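Local coordinates for protein eukaryotic Translation Initiation 4E (Schistosoma mansoni, PDB 3HXI) that binds the 7-methylguanosine cap of messenger RNA to help start translation, and is bound by the inhibitor 4E-BP, at residues Ala92-Val96 against Asp97-Asp101. Numbering follows the deposited sequence.
Sequences ARQDV and DFLWD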
loop_
_atom_site.group_PDB
_atom_site.type_symbol
_atom_site.label_atom_id
_atom_site.label_comp_id
_atom_site.label_asym_id
_atom_site.label_seq_id
_atom_site.Cartn_x
_atom_site.Cartn_y
_atom_site.Cartn_z
ATOM N N ALA A 92 -10.321 5.957 14.866
ATOM C CA ALA A 92 -11.039 7.224 14.700
ATOM C C ALA A 92 -10.148 8.459 14.837
ATOM O O ALA A 92 -10.390 9.451 14.180
ATOM C CB ALA A 92 -12.228 7.316 15.658
ATOM N N ARG A 93 -9.115 8.407 15.679
ATOM C CA ARG A 93 -8.284 9.602 15.903
ATOM C C ARG A 93 -7.270 9.860 14.791
ATOM O O ARG A 93 -6.725 10.950 14.702
ATOM C CB ARG A 93 -7.553 9.516 17.255
ATOM C CG ARG A 93 -6.241 8.768 17.209
ATOM C CD ARG A 93 -5.371 9.030 18.439
ATOM N NE ARG A 93 -5.466 7.926 19.392
ATOM C CZ ARG A 93 -4.821 7.855 20.561
ATOM N NH1 ARG A 93 -4.002 8.831 20.955
ATOM N NH2 ARG A 93 -5.005 6.800 21.352
ATOM N N GLN A 94 -7.008 8.856 13.947
ATOM C CA GLN A 94 -5.926 8.969 12.950
ATOM C C GLN A 94 -6.361 9.712 11.694
ATOM O O GLN A 94 -7.486 9.544 11.254
ATOM C CB GLN A 94 -5.461 7.571 12.547
ATOM C CG GLN A 94 -4.726 6.855 13.626
ATOM C CD GLN A 94 -4.384 5.436 13.213
ATOM O OE1 GLN A 94 -5.257 4.663 12.784
ATOM N NE2 GLN A 94 -3.117 5.098 13.307
ATOM N N ASP A 95 -5.469 10.523 11.119
ATOM C CA ASP A 95 -5.727 11.176 9.834
ATOM C C ASP A 95 -5.334 10.229 8.694
ATOM O O ASP A 95 -4.159 9.900 8.564
ATOM C CB ASP A 95 -4.892 12.461 9.747
ATOM C CG ASP A 95 -5.087 13.202 8.449
ATOM O OD1 ASP A 95 -6.001 12.861 7.654
ATOM O OD2 ASP A 95 -4.318 14.148 8.227
ATOM N N VAL A 96 -6.292 9.832 7.862
ATOM C CA VAL A 96 -6.004 8.871 6.775
ATOM C C VAL A 96 -5.162 9.509 5.666
ATOM O O VAL A 96 -4.463 8.809 4.936
ATOM C CB VAL A 96 -7.265 8.167 6.199
ATOM C CG1 VAL A 96 -7.838 7.186 7.212
ATOM C CG2 VAL A 96 -8.364 9.159 5.750
ATOM N N ASP A 97 -5.247 10.838 5.531
ATOM C CA ASP A 97 -4.393 11.555 4.571
ATOM C C ASP A 97 -2.916 11.402 4.941
ATOM O O ASP A 97 -2.096 11.113 4.077
ATOM C CB ASP A 97 -4.741 13.038 4.530
ATOM C CG ASP A 97 -6.057 13.324 3.827
ATOM O OD1 ASP A 97 -6.586 12.441 3.117
ATOM O OD2 ASP A 97 -6.553 14.464 3.981
ATOM N N PHE A 98 -2.596 11.604 6.228
ATOM C CA PHE A 98 -1.240 11.401 6.787
ATOM C C PHE A 98 -0.799 9.944 6.602
ATOM O O PHE A 98 0.303 9.678 6.091
ATOM C CB PHE A 98 -1.213 11.807 8.278
ATOM C CG PHE A 98 0.088 11.510 8.975
ATOM C CD1 PHE A 98 1.172 12.396 8.867
ATOM C CD2 PHE A 98 0.237 10.347 9.732
ATOM C CE1 PHE A 98 2.392 12.114 9.505
ATOM C CE2 PHE A 98 1.442 10.052 10.382
ATOM C CZ PHE A 98 2.525 10.932 10.270
ATOM N N LEU A 99 -1.648 9.006 7.011
ATOM C CA LEU A 99 -1.307 7.575 6.902
ATOM C C LEU A 99 -0.963 7.187 5.464
ATOM O O LEU A 99 0.051 6.537 5.216
ATOM C CB LEU A 99 -2.464 6.680 7.379
ATOM C CG LEU A 99 -2.784 6.679 8.879
ATOM C CD1 LEU A 99 -3.957 5.742 9.160
ATOM C CD2 LEU A 99 -1.558 6.269 9.722
ATOM N N TRP A 100 -1.819 7.583 4.535
ATOM C CA TRP A 100 -1.614 7.252 3.112
ATOM C C TRP A 100 -0.380 7.922 2.555
ATOM O O TRP A 100 0.445 7.267 1.931
ATOM C CB TRP A 100 -2.834 7.642 2.298
ATOM C CG TRP A 100 -2.907 7.091 0.899
ATOM C CD1 TRP A 100 -3.122 7.814 -0.232
ATOM C CD2 TRP A 100 -2.798 5.712 0.484
ATOM N NE1 TRP A 100 -3.161 6.975 -1.339
ATOM C CE2 TRP A 100 -2.959 5.686 -0.924
ATOM C CE3 TRP A 100 -2.577 4.505 1.157
ATOM C CZ2 TRP A 100 -2.903 4.487 -1.679
ATOM C CZ3 TRP A 100 -2.518 3.304 0.406
ATOM C CH2 TRP A 100 -2.681 3.316 -1.000
ATOM N N ASP A 101 -0.234 9.228 2.784
ATOM C CA ASP A 101 0.958 9.937 2.297
ATOM C C ASP A 101 2.271 9.388 2.876
ATOM O O ASP A 101 3.228 9.226 2.147
ATOM C CB ASP A 101 0.877 11.437 2.584
ATOM C CG ASP A 101 -0.194 12.147 1.762
ATOM O OD1 ASP A 101 -0.751 11.543 0.807
ATOM O OD2 ASP A 101 -0.473 13.339 2.083
#
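The first backbone bonds of helix 96-108 run from Leu99 N to Asp95 O (3.1 Å) and from Trp100 N to Val96 O (2.9 Å). Asp95 is the N-cap. With CG anti to the backbone N (chi1 180°), its carboxylate folds over the first turn, and OD1 accepts from Asp97 N at 3.0 Å. The N-H meets that oxygen from above the carboxylate plane, and the bend at the hydrogen is marked, 142°. The same OD1 lies 4.0 Å from Asp97 OD2, two like charges that the amide dipoles of the helix start would probably help to offset; Asp97 OD1 also accepts from Arg56 N. This cap begins the helix that follows strand 84-89 and packs on the curved antiparallel sheet of the eIF4E fold, where Leu99 and Trp100 rest on Leu135. Gln94, its OE1 bonded to Thr91 N, runs extended across the Leu99 side chain at about a right angle, with OE1 4.0 Å from Leu99 CD1 and NE2 4.1 Å from Leu99 CD2. One turn after Asp97, Asp101 forms salt bridges, through OD1 to Arg54 and through OD2 to a basic side chain of the bound peptide.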